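Local coordinates for protein cypemycin cysteine dehydrogenase (decarboxylating) (PDB 6JDD) that catalyses the oxidative decarboxylation of the C-terminal cysteine of the cypemycin precursor peptide as a homooligomeric, FAD-containing enzyme, at residues 11-16 with 26-31; 42-47 with 52-57; 89-94 with 173-178. All blocks are in the same frame, centred on the assembly; numbering follows the deposited sequence.

Interaction 1 of 3, residues 11-16 with 26-31. With FAD (flavin-adenine dinucleotide), chain B.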
loop_
_atom_site.group_PDB
_atom_site.type_symbol
_atom_site.label_atom_id
_atom_site.label_comp_id
_atom_site.label_asym_id
_atom_site.label_seq_id
_atom_site.Cartn_x
_atom_site.Cartn_y
_atom_site.Cartn_z
ATOM N N LEU A 11 -12.632 8.094 -38.068
ATOM C CA LEU A 11 -11.439 7.222 -38.114
ATOM C C LEU A 11 -10.945 6.927 -36.697
ATOM O O LEU A 11 -11.504 7.409 -35.772
ATOM C CB LEU A 11 -10.373 7.867 -38.999
ATOM C CG LEU A 11 -9.943 9.272 -38.637
ATOM C CD1 LEU A 11 -9.006 9.261 -37.445
ATOM C CD2 LEU A 11 -9.267 9.889 -39.842
ATOM N N HIS A 12 -9.958 6.062 -36.587
ATOM C CA HIS A 12 -9.333 5.622 -35.331
ATOM C C HIS A 12 -7.837 5.844 -35.430
ATOM O O HIS A 12 -7.262 5.491 -36.470
ATOM C CB HIS A 12 -9.589 4.146 -35.080
ATOM C CG HIS A 12 -9.026 3.722 -33.774
ATOM N ND1 HIS A 12 -9.808 3.558 -32.666
ATOM C CD2 HIS A 12 -7.764 3.476 -33.391
ATOM C CE1 HIS A 12 -9.044 3.205 -31.659
ATOM N NE2 HIS A 12 -7.798 3.178 -32.062
ATOM N N VAL A 13 -7.262 6.421 -34.383
ATOM C CA VAL A 13 -5.806 6.662 -34.275
ATOM C C VAL A 13 -5.298 5.774 -33.150
ATOM O O VAL A 13 -5.818 5.837 -32.063
ATOM C CB VAL A 13 -5.448 8.141 -34.068
ATOM C CG1 VAL A 13 -3.965 8.286 -33.897
ATOM C CG2 VAL A 13 -5.910 9.018 -35.221
ATOM N N HIS A 14 -4.331 4.927 -33.460
ATOM C CA HIS A 14 -3.652 4.047 -32.487
ATOM C C HIS A 14 -2.251 4.592 -32.256
ATOM O O HIS A 14 -1.466 4.678 -33.228
ATOM C CB HIS A 14 -3.654 2.605 -32.980
ATOM C CG HIS A 14 -2.998 1.664 -32.032
ATOM N ND1 HIS A 14 -3.409 1.547 -30.716
ATOM C CD2 HIS A 14 -1.942 0.842 -32.181
ATOM C CE1 HIS A 14 -2.632 0.673 -30.106
ATOM N NE2 HIS A 14 -1.704 0.247 -30.974
ATOM N N VAL A 15 -2.001 5.025 -31.027
ATOM C CA VAL A 15 -0.764 5.761 -30.644
ATOM C C VAL A 15 0.148 4.798 -29.898
ATOM O O VAL A 15 -0.319 4.197 -28.913
ATOM C CB VAL A 15 -1.098 6.983 -29.776
ATOM C CG1 VAL A 15 0.140 7.848 -29.505
ATOM C CG2 VAL A 15 -2.236 7.796 -30.384
ATOM N N THR A 16 1.416 4.700 -30.299
ATOM C CA THR A 16 2.390 3.722 -29.735
ATOM C C THR A 16 3.607 4.487 -29.218
ATOM O O THR A 16 3.738 5.622 -29.528
ATOM C CB THR A 16 2.757 2.615 -30.749
ATOM O OG1 THR A 16 3.657 3.122 -31.744
ATOM C CG2 THR A 16 1.552 1.959 -31.410
ATOM N N TRP A 26 -1.057 17.596 -30.383
ATOM C CA TRP A 26 -0.996 18.737 -31.339
ATOM C C TRP A 26 -1.643 18.352 -32.688
ATOM O O TRP A 26 -2.513 19.111 -33.176
ATOM C CB TRP A 26 0.450 19.219 -31.502
ATOM C CG TRP A 26 0.565 20.489 -32.273
ATOM C CD1 TRP A 26 0.674 21.742 -31.758
ATOM C CD2 TRP A 26 0.568 20.632 -33.701
ATOM N NE1 TRP A 26 0.762 22.655 -32.771
ATOM C CE2 TRP A 26 0.694 22.009 -33.971
ATOM C CE3 TRP A 26 0.488 19.737 -34.766
ATOM C CZ2 TRP A 26 0.736 22.522 -35.258
ATOM C CZ3 TRP A 26 0.544 20.237 -36.051
ATOM C CH2 TRP A 26 0.674 21.610 -36.287
ATOM N N TRP A 27 -1.255 17.217 -33.266
ATOM C CA TRP A 27 -1.835 16.714 -34.540
ATOM C C TRP A 27 -3.320 16.363 -34.411
ATOM O O TRP A 27 -4.065 16.620 -35.348
ATOM C CB TRP A 27 -1.041 15.513 -35.024
ATOM C CG TRP A 27 0.240 15.951 -35.625
ATOM C CD1 TRP A 27 1.485 15.886 -35.077
ATOM C CD2 TRP A 27 0.367 16.630 -36.874
ATOM N NE1 TRP A 27 2.403 16.442 -35.927
ATOM C CE2 TRP A 27 1.741 16.904 -37.045
ATOM C CE3 TRP A 27 -0.540 17.013 -37.856
ATOM C CZ2 TRP A 27 2.232 17.535 -38.190
ATOM C CZ3 TRP A 27 -0.053 17.657 -38.977
ATOM C CH2 TRP A 27 1.317 17.904 -39.145
ATOM N N ILE A 28 -3.750 15.742 -33.321
ATOM C CA ILE A 28 -5.206 15.501 -33.083
ATOM C C ILE A 28 -5.924 16.862 -33.050
ATOM O O ILE A 28 -6.963 16.997 -33.718
ATOM C CB ILE A 28 -5.471 14.696 -31.796
ATOM C CG1 ILE A 28 -4.792 13.321 -31.811
ATOM C CG2 ILE A 28 -6.979 14.584 -31.540
ATOM C CD1 ILE A 28 -5.323 12.391 -32.855
ATOM N N HIS A 29 -5.397 17.847 -32.318
ATOM C CA HIS A 29 -5.984 19.206 -32.262
ATOM C C HIS A 29 -6.080 19.768 -33.685
ATOM O O HIS A 29 -7.157 20.236 -34.043
ATOM C CB HIS A 29 -5.163 20.087 -31.330
ATOM C CG HIS A 29 -5.658 21.493 -31.284
ATOM N ND1 HIS A 29 -6.899 21.807 -30.740
ATOM C CD2 HIS A 29 -5.104 22.647 -31.713
ATOM C CE1 HIS A 29 -7.075 23.090 -30.827
ATOM N NE2 HIS A 29 -5.991 23.628 -31.416
ATOM N N TRP A 30 -4.998 19.694 -34.464
ATOM C CA TRP A 30 -4.955 20.111 -35.900
ATOM C C TRP A 30 -6.084 19.440 -36.708
ATOM O O TRP A 30 -6.899 20.151 -37.354
ATOM C CB TRP A 30 -3.584 19.814 -36.530
ATOM C CG TRP A 30 -3.509 20.047 -38.010
ATOM C CD1 TRP A 30 -3.130 21.202 -38.636
ATOM C CD2 TRP A 30 -3.806 19.104 -39.062
ATOM N NE1 TRP A 30 -3.193 21.046 -39.991
ATOM C CE2 TRP A 30 -3.614 19.778 -40.285
ATOM C CE3 TRP A 30 -4.221 17.768 -39.091
ATOM C CZ2 TRP A 30 -3.814 19.158 -41.517
ATOM C CZ3 TRP A 30 -4.441 17.159 -40.306
ATOM C CH2 TRP A 30 -4.236 17.847 -41.503
ATOM N N LEU A 31 -6.157 18.116 -36.667
ATOM C CA LEU A 31 -7.197 17.377 -37.415
ATOM C C LEU A 31 -8.599 17.810 -36.947
ATOM O O LEU A 31 -9.463 17.968 -37.794
ATOM C CB LEU A 31 -6.954 15.882 -37.215
ATOM C CG LEU A 31 -7.922 14.949 -37.933
ATOM C CD1 LEU A 31 -7.874 15.163 -39.436
ATOM C CD2 LEU A 31 -7.608 13.517 -37.567
HETATM P PA FAD B . 3.010 -1.707 -25.740
HETATM O O1A FAD B . 1.579 -2.112 -25.601
HETATM O O2A FAD B . 3.551 -0.685 -24.796
HETATM O O5B FAD B . 3.938 -3.015 -25.695
HETATM C C5B FAD B . 4.459 -3.453 -24.415
HETATM C C4B FAD B . 4.784 -4.926 -24.486
HETATM O O4B FAD B . 4.184 -5.600 -23.351
HETATM C C3B FAD B . 4.271 -5.668 -25.728
HETATM O O3B FAD B . 5.191 -6.668 -26.149
HETATM C C2B FAD B . 2.961 -6.284 -25.230
HETATM O O2B FAD B . 2.580 -7.427 -25.965
HETATM C C1B FAD B . 3.334 -6.634 -23.794
HETATM N N9A FAD B . 2.191 -6.702 -22.891
HETATM C C8A FAD B . 0.905 -7.075 -23.193
HETATM N N7A FAD B . 0.109 -7.029 -22.150
HETATM C C5A FAD B . 0.920 -6.601 -21.106
HETATM C C6A FAD B . 0.669 -6.355 -19.742
HETATM N N6A FAD B . -0.521 -6.508 -19.169
HETATM N N1A FAD B . 1.711 -5.938 -18.984
HETATM C C2A FAD B . 2.908 -5.785 -19.567
HETATM N N3A FAD B . 3.260 -5.986 -20.834
HETATM C C4A FAD B . 2.206 -6.398 -21.557
HETATM N N1 FAD B . 10.584 2.376 -30.412
HETATM C C2 FAD B . 10.384 2.572 -31.736
HETATM O O2 FAD B . 10.055 1.639 -32.472
HETATM N N3 FAD B . 10.536 3.792 -32.315
HETATM C C4 FAD B . 10.902 4.900 -31.590
HETATM O O4 FAD B . 11.028 5.979 -32.151
HETATM C C4X FAD B . 11.118 4.737 -30.208
HETATM N N5 FAD B . 11.467 5.782 -29.502
HETATM C C5X FAD B . 11.672 5.597 -28.160
HETATM C C6 FAD B . 12.047 6.709 -27.385
HETATM C C7 FAD B . 12.269 6.599 -26.033
HETATM C C7M FAD B . 12.670 7.811 -25.233
HETATM C C8 FAD B . 12.118 5.339 -25.404
HETATM C C8M FAD B . 12.355 5.192 -23.923
HETATM C C9 FAD B . 11.749 4.240 -26.154
HETATM C C9A FAD B . 11.520 4.344 -27.536
HETATM N N10 FAD B . 11.148 3.255 -28.322
HETATM C C10 FAD B . 10.935 3.411 -29.679
HETATM C "C1'" FAD B . 10.980 1.928 -27.704
HETATM C "C2'" FAD B . 9.521 1.594 -27.457
HETATM O "O2'" FAD B . 8.986 2.476 -26.474
HETATM C "C3'" FAD B . 9.362 0.148 -26.980
HETATM O "O3'" FAD B . 9.694 -0.738 -28.045
HETATM C "C4'" FAD B . 7.956 -0.181 -26.474
HETATM O "O4'" FAD B . 7.912 -1.539 -26.032
HETATM C "C5'" FAD B . 6.896 0.036 -27.529
HETATM O "O5'" FAD B . 5.622 -0.470 -27.047
HETATM P P FAD B . 4.287 -0.148 -27.875
HETATM O O1P FAD B . 4.525 -0.493 -29.308
HETATM O O2P FAD B . 3.840 1.235 -27.530
HETATM O O3P FAD B . 3.261 -1.206 -27.242
#
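Val13 and Ile28 meet tip to tip between strand 11-15 and helix 26-31, Val13 CG2 lying 4.2 Å from Ile28 CD1. The CB of Ile28 does not itself point at the strand; with CG1 set anti to the carbonyl carbon (chi1 -59°), the longer branch swings its terminal methyl inward to make the contact. One helical turn further on, Leu31 CD2 faces Leu11 CD1 at 4.5 Å, a looser touch. These four buried, wholly apolar residues bring the two segments together. Alternation along the strand places His12 and His14 on its other face, where both imidazoles are hydrogen-bonded to the hydroxyl of Ser43 on the neighbouring strand, and past the strand two bonds, to Pro94 O and Thr96 N, tie down the Thr16 hydroxyl. Thr16 CA comes within 3.6 Å of FAD O2P. On the outer side of the helix, Trp26 CZ3 sits 3.5 Å above the centre of the Trp27 ring, and Trp26 also stacks on Trp26 of the second subunit. The contact thus belongs to the first beta-alpha-beta unit of the sheet, in which helix 24-34 packs on strand 10-15 and leads on to strand 39-44; Leu176 of helix 172-185 touches both Leu11 and Leu31, and Val13 also packs on Phe93 of strand 90-95.

Interaction 2 of 3, residues 42-47 with 52-57. With FAD (flavin-adenine dinucleotide), chain B.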
loop_
_atom_site.group_PDB
_atom_site.type_symbol
_atom_site.label_atom_id
_atom_site.label_comp_id
_atom_site.label_asym_id
_atom_site.label_seq_id
_atom_site.Cartn_x
_atom_site.Cartn_y
_atom_site.Cartn_z
ATOM N N VAL A 42 -9.433 7.267 -30.447
ATOM C CA VAL A 42 -7.990 7.143 -30.132
ATOM C C VAL A 42 -7.773 6.018 -29.124
ATOM O O VAL A 42 -8.489 5.946 -28.108
ATOM C CB VAL A 42 -7.416 8.466 -29.604
ATOM C CG1 VAL A 42 -5.916 8.361 -29.414
ATOM C CG2 VAL A 42 -7.739 9.639 -30.508
ATOM N N SER A 43 -6.817 5.164 -29.431
ATOM C CA SER A 43 -6.292 4.124 -28.511
ATOM C C SER A 43 -4.831 4.467 -28.207
ATOM O O SER A 43 -4.147 5.014 -29.058
ATOM C CB SER A 43 -6.468 2.714 -29.059
ATOM O OG SER A 43 -5.781 2.515 -30.288
ATOM N N VAL A 44 -4.386 4.202 -27.004
ATOM C CA VAL A 44 -3.025 4.607 -26.584
ATOM C C VAL A 44 -2.404 3.428 -25.841
ATOM O O VAL A 44 -2.994 2.938 -24.906
ATOM C CB VAL A 44 -3.089 5.853 -25.683
ATOM C CG1 VAL A 44 -1.711 6.300 -25.276
ATOM C CG2 VAL A 44 -3.835 6.998 -26.321
ATOM N N THR A 45 -1.212 3.016 -26.219
ATOM C CA THR A 45 -0.523 1.871 -25.583
ATOM C C THR A 45 0.022 2.358 -24.266
ATOM O O THR A 45 0.319 3.528 -24.132
ATOM C CB THR A 45 0.634 1.269 -26.388
ATOM O OG1 THR A 45 1.748 2.169 -26.475
ATOM C CG2 THR A 45 0.192 0.812 -27.759
ATOM N N PRO A 46 0.166 1.454 -23.281
ATOM C CA PRO A 46 0.825 1.793 -22.030
ATOM C C PRO A 46 2.135 2.577 -22.309
ATOM O O PRO A 46 2.354 3.581 -21.734
ATOM C CB PRO A 46 1.004 0.396 -21.433
ATOM C CG PRO A 46 -0.221 -0.339 -21.882
ATOM C CD PRO A 46 -0.318 0.066 -23.334
ATOM N N ALA A 47 2.983 2.072 -23.198
ATOM C CA ALA A 47 4.269 2.726 -23.502
ATOM C C ALA A 47 3.984 4.169 -23.900
ATOM O O ALA A 47 4.630 5.076 -23.404
ATOM C CB ALA A 47 5.009 1.976 -24.582
ATOM N N LEU A 52 2.664 10.776 -23.442
ATOM C CA LEU A 52 1.540 11.734 -23.499
ATOM C C LEU A 52 0.544 11.428 -22.385
ATOM O O LEU A 52 0.727 10.437 -21.689
ATOM C CB LEU A 52 0.904 11.706 -24.883
ATOM C CG LEU A 52 0.292 10.394 -25.328
ATOM C CD1 LEU A 52 -0.927 10.053 -24.506
ATOM C CD2 LEU A 52 -0.116 10.508 -26.782
ATOM N N ALA A 53 -0.456 12.287 -22.213
ATOM C CA ALA A 53 -1.505 12.102 -21.204
ATOM C C ALA A 53 -2.795 11.700 -21.924
ATOM O O ALA A 53 -3.303 12.480 -22.760
ATOM C CB ALA A 53 -1.623 13.368 -20.397
ATOM N N VAL A 54 -3.337 10.538 -21.568
ATOM C CA VAL A 54 -4.627 10.076 -22.150
ATOM C C VAL A 54 -5.710 11.124 -21.863
ATOM O O VAL A 54 -6.609 11.305 -22.728
ATOM C CB VAL A 54 -4.987 8.689 -21.605
ATOM C CG1 VAL A 54 -6.342 8.234 -22.097
ATOM C CG2 VAL A 54 -3.925 7.699 -22.016
ATOM N N ARG A 55 -5.660 11.735 -20.675
ATOM C CA ARG A 55 -6.667 12.743 -20.245
ATOM C C ARG A 55 -6.769 13.860 -21.289
ATOM O O ARG A 55 -7.905 14.242 -21.635
ATOM C CB ARG A 55 -6.298 13.312 -18.871
ATOM C CG ARG A 55 -7.301 12.984 -17.774
ATOM C CD ARG A 55 -6.926 13.610 -16.444
ATOM N NE ARG A 55 -6.298 12.656 -15.540
ATOM C CZ ARG A 55 -4.999 12.384 -15.517
ATOM N NH1 ARG A 55 -4.524 11.500 -14.656
ATOM N NH2 ARG A 55 -4.180 12.995 -16.354
ATOM N N ALA A 56 -5.625 14.357 -21.765
ATOM C CA ALA A 56 -5.608 15.447 -22.756
ATOM C C ALA A 56 -6.324 15.000 -24.051
ATOM O O ALA A 56 -7.080 15.815 -24.633
ATOM C CB ALA A 56 -4.186 15.892 -22.988
ATOM N N LEU A 57 -6.167 13.745 -24.467
ATOM C CA LEU A 57 -6.828 13.225 -25.683
ATOM C C LEU A 57 -8.340 13.135 -25.445
ATOM O O LEU A 57 -9.112 13.361 -26.389
ATOM C CB LEU A 57 -6.253 11.849 -26.041
ATOM C CG LEU A 57 -4.795 11.816 -26.473
ATOM C CD1 LEU A 57 -4.289 10.384 -26.486
ATOM C CD2 LEU A 57 -4.593 12.449 -27.825
HETATM P PA FAD B . 3.010 -1.707 -25.740
HETATM O O1A FAD B . 1.579 -2.112 -25.601
HETATM O O2A FAD B . 3.551 -0.685 -24.796
HETATM O O5B FAD B . 3.938 -3.015 -25.695
HETATM C C5B FAD B . 4.459 -3.453 -24.415
HETATM C C4B FAD B . 4.784 -4.926 -24.486
HETATM O O4B FAD B . 4.184 -5.600 -23.351
HETATM C C3B FAD B . 4.271 -5.668 -25.728
HETATM O O3B FAD B . 5.191 -6.668 -26.149
HETATM C C2B FAD B . 2.961 -6.284 -25.230
HETATM O O2B FAD B . 2.580 -7.427 -25.965
HETATM C C1B FAD B . 3.334 -6.634 -23.794
HETATM N N9A FAD B . 2.191 -6.702 -22.891
HETATM C C8A FAD B . 0.905 -7.075 -23.193
HETATM N N7A FAD B . 0.109 -7.029 -22.150
HETATM C C5A FAD B . 0.920 -6.601 -21.106
HETATM C C6A FAD B . 0.669 -6.355 -19.742
HETATM N N6A FAD B . -0.521 -6.508 -19.169
HETATM N N1A FAD B . 1.711 -5.938 -18.984
HETATM C C2A FAD B . 2.908 -5.785 -19.567
HETATM N N3A FAD B . 3.260 -5.986 -20.834
HETATM C C4A FAD B . 2.206 -6.398 -21.557
HETATM N N1 FAD B . 10.584 2.376 -30.412
HETATM C C2 FAD B . 10.384 2.572 -31.736
HETATM O O2 FAD B . 10.055 1.639 -32.472
HETATM N N3 FAD B . 10.536 3.792 -32.315
HETATM C C4 FAD B . 10.902 4.900 -31.590
HETATM O O4 FAD B . 11.028 5.979 -32.151
HETATM C C4X FAD B . 11.118 4.737 -30.208
HETATM N N5 FAD B . 11.467 5.782 -29.502
HETATM C C5X FAD B . 11.672 5.597 -28.160
HETATM C C6 FAD B . 12.047 6.709 -27.385
HETATM C C7 FAD B . 12.269 6.599 -26.033
HETATM C C7M FAD B . 12.670 7.811 -25.233
HETATM C C8 FAD B . 12.118 5.339 -25.404
HETATM C C8M FAD B . 12.355 5.192 -23.923
HETATM C C9 FAD B . 11.749 4.240 -26.154
HETATM C C9A FAD B . 11.520 4.344 -27.536
HETATM N N10 FAD B . 11.148 3.255 -28.322
HETATM C C10 FAD B . 10.935 3.411 -29.679
HETATM C "C1'" FAD B . 10.980 1.928 -27.704
HETATM C "C2'" FAD B . 9.521 1.594 -27.457
HETATM O "O2'" FAD B . 8.986 2.476 -26.474
HETATM C "C3'" FAD B . 9.362 0.148 -26.980
HETATM O "O3'" FAD B . 9.694 -0.738 -28.045
HETATM C "C4'" FAD B . 7.956 -0.181 -26.474
HETATM O "O4'" FAD B . 7.912 -1.539 -26.032
HETATM C "C5'" FAD B . 6.896 0.036 -27.529
HETATM O "O5'" FAD B . 5.622 -0.470 -27.047
HETATM P P FAD B . 4.287 -0.148 -27.875
HETATM O O1P FAD B . 4.525 -0.493 -29.308
HETATM O O2P FAD B . 3.840 1.235 -27.530
HETATM O O3P FAD B . 3.261 -1.206 -27.242
#
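Strand 42-44 packs against the start of helix 54-57, with Val42 CA 7.6 Å from Leu57 CA and Val44 CA 7.2 Å from Val54 CA; Ala53 holds the N-cap position. Val44 is the hub of the packing. Its CG2 reaches Leu57 CD1 tip to tip at 3.4 Å, while CG1, anti to the backbone N (chi1 -179°), meets Leu52 CD1 at 3.9 Å and Val54 CG2 at 4.2 Å. The side chains of Leu57 and Val42 cross at about a right angle, Val42 CG1 lying 3.9 Å from the same Leu57 CD1. Past the strand the chemistry changes: Thr45 OG1 donates to FAD O2P over 2.5 Å and is also hydrogen-bonded to Ala48 N, and Ala47 N donates to FAD O2A over 3.2 Å at 146°. Replacing Thr45 by an alanine removes the hydroxyl, and O2P would probably lose this donor and the Ala48 amide its side-chain partner. One short piece of chain therefore pairs an apolar strand-helix interface with a polar loop that grips both phosphates of the cofactor, each through one neutral donor, a hydroxyl and a backbone amide.

Interaction 3 of 3, residues 89-94 with 173-178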
loop_
_atom_site.group_PDB
_atom_site.type_symbol
_atom_site.label_atom_id
_atom_site.label_comp_id
_atom_site.label_asym_id
_atom_site.label_seq_id
_atom_site.Cartn_x
_atom_site.Cartn_y
_atom_site.Cartn_z
ATOM N N CYS A 89 -11.173 4.108 -41.261
ATOM C CA CYS A 89 -9.752 3.736 -41.428
ATOM C C CYS A 89 -9.067 3.719 -40.061
ATOM O O CYS A 89 -9.674 4.129 -39.079
ATOM C CB CYS A 89 -9.096 4.655 -42.443
ATOM S SG CYS A 89 -8.705 6.285 -41.769
ATOM N N PHE A 90 -7.855 3.191 -40.023
ATOM C CA PHE A 90 -7.051 2.995 -38.796
ATOM C C PHE A 90 -5.641 3.491 -39.073
ATOM O O PHE A 90 -5.028 3.023 -40.012
ATOM C CB PHE A 90 -7.035 1.529 -38.387
ATOM C CG PHE A 90 -8.372 1.015 -37.950
ATOM C CD1 PHE A 90 -9.331 0.660 -38.873
ATOM C CD2 PHE A 90 -8.681 0.935 -36.608
ATOM C CE1 PHE A 90 -10.570 0.201 -38.462
ATOM C CE2 PHE A 90 -9.914 0.452 -36.199
ATOM C CZ PHE A 90 -10.858 0.091 -37.126
ATOM N N LEU A 91 -5.206 4.489 -38.323
ATOM C CA LEU A 91 -3.869 5.098 -38.505
ATOM C C LEU A 91 -3.064 4.735 -37.265
ATOM O O LEU A 91 -3.494 5.083 -36.186
ATOM C CB LEU A 91 -3.967 6.619 -38.693
ATOM C CG LEU A 91 -5.055 7.096 -39.651
ATOM C CD1 LEU A 91 -5.205 8.612 -39.601
ATOM C CD2 LEU A 91 -4.768 6.649 -41.083
ATOM N N VAL A 92 -1.948 4.047 -37.437
ATOM C CA VAL A 92 -0.983 3.787 -36.341
ATOM C C VAL A 92 0.054 4.917 -36.355
ATOM O O VAL A 92 0.895 4.954 -37.227
ATOM C CB VAL A 92 -0.378 2.383 -36.468
ATOM C CG1 VAL A 92 0.445 2.019 -35.245
ATOM C CG2 VAL A 92 -1.467 1.339 -36.693
ATOM N N PHE A 93 -0.074 5.835 -35.409
ATOM C CA PHE A 93 0.494 7.199 -35.486
ATOM C C PHE A 93 0.940 7.624 -34.100
ATOM O O PHE A 93 0.092 7.914 -33.265
ATOM C CB PHE A 93 -0.561 8.168 -36.024
ATOM C CG PHE A 93 -0.053 9.566 -36.250
ATOM C CD1 PHE A 93 0.886 9.824 -37.233
ATOM C CD2 PHE A 93 -0.506 10.612 -35.476
ATOM C CE1 PHE A 93 1.371 11.102 -37.437
ATOM C CE2 PHE A 93 -0.022 11.891 -35.687
ATOM C CZ PHE A 93 0.917 12.140 -36.665
ATOM N N PRO A 94 2.236 7.541 -33.747
ATOM C CA PRO A 94 3.230 6.801 -34.516
ATOM C C PRO A 94 3.210 5.283 -34.301
ATOM O O PRO A 94 2.516 4.810 -33.417
ATOM C CB PRO A 94 4.524 7.331 -33.918
ATOM C CG PRO A 94 4.188 7.479 -32.469
ATOM C CD PRO A 94 2.783 8.043 -32.491
ATOM N N PRO A 173 -0.965 14.016 -42.627
ATOM C CA PRO A 173 -1.602 14.411 -43.894
ATOM C C PRO A 173 -1.464 13.337 -45.000
ATOM O O PRO A 173 -2.475 12.958 -45.624
ATOM C CB PRO A 173 -0.888 15.724 -44.244
ATOM C CG PRO A 173 -0.406 16.253 -42.891
ATOM C CD PRO A 173 0.004 15.017 -42.124
ATOM N N GLY A 174 -0.246 12.812 -45.179
ATOM C CA GLY A 174 0.016 11.681 -46.091
ATOM C C GLY A 174 -0.810 10.458 -45.726
ATOM O O GLY A 174 -1.373 9.805 -46.639
ATOM N N ALA A 175 -0.900 10.139 -44.440
ATOM C CA ALA A 175 -1.679 8.971 -43.992
ATOM C C ALA A 175 -3.138 9.206 -44.423
ATOM O O ALA A 175 -3.826 8.250 -44.816
ATOM C CB ALA A 175 -1.503 8.726 -42.506
ATOM N N LEU A 176 -3.631 10.428 -44.333
ATOM C CA LEU A 176 -5.081 10.686 -44.588
ATOM C C LEU A 176 -5.346 10.492 -46.079
ATOM O O LEU A 176 -6.399 9.892 -46.452
ATOM C CB LEU A 176 -5.436 12.114 -44.159
ATOM C CG LEU A 176 -5.483 12.376 -42.658
ATOM C CD1 LEU A 176 -5.491 13.872 -42.391
ATOM C CD2 LEU A 176 -6.700 11.718 -42.031
ATOM N N ALA A 177 -4.428 10.989 -46.908
ATOM C CA ALA A 177 -4.521 10.860 -48.379
ATOM C C ALA A 177 -4.480 9.375 -48.760
ATOM O O ALA A 177 -5.373 8.928 -49.504
ATOM C CB ALA A 177 -3.419 11.648 -49.041
ATOM N N ALA A 178 -3.506 8.631 -48.230
ATOM C CA ALA A 178 -3.395 7.175 -48.447
ATOM C C ALA A 178 -4.690 6.508 -47.995
ATOM O O ALA A 178 -5.178 5.664 -48.715
ATOM C CB ALA A 178 -2.211 6.621 -47.715
#
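Leu91 spreads its two methyls over the inner side of helix 173-178: CD2 lies 4.1 Å from Ala175 CB, and CD1 is 4.2 Å from Leu176 CD2. The fork is aimed by a first torsion that sets CG anti to the carbonyl carbon (chi1 -45°). Ala175 CB points toward the strand and, being short, lets the helix backbone come close, its CA standing 7.1 Å from Leu91 CA. Leu176 behaves differently, since its CB heads away from the strand and only the end of the side chain folds back to Leu91. Strand 90-92 is a central member of the parallel sheet, whose Rossmann-like order places it between strands 10-15 and 123-127, and helix 172-185 is the last helix of the chain, packed on this part of the sheet. Val124 of strand 123-127 touches both Leu91 and Ala175, widening the apolar seam, while Leu176 also meets Trp30 of helix 24-34. Where the chain turns a corner, at Phe93 and Pro94, Phe93 stacks on Phe170, just ahead of the helix. A cis peptide bond precedes Pro94, whose ring packs on Val24.

In the fold
The three contacts follow one another along the chain, and all pack a helix on the same parallel sheet, whose strands 39-44, 10-15 and 90-95 are neighbours in that order. Interaction 1 lies in the middle, its centre about 10 Å from that of interaction 2 and about 9 Å from that of interaction 3; the outer two are about 17 Å apart between centres and do not touch. Helix 24-34 leads directly into strand 39-44, linking interactions 1 and 2, while interaction 3 brings the C-terminal helix back to the sheet centre. Segments 11-16 and 42-47 both end at the FAD phosphates, and interactions 1 and 2 also reach the second subunit, joining core, cofactor site and oligomer.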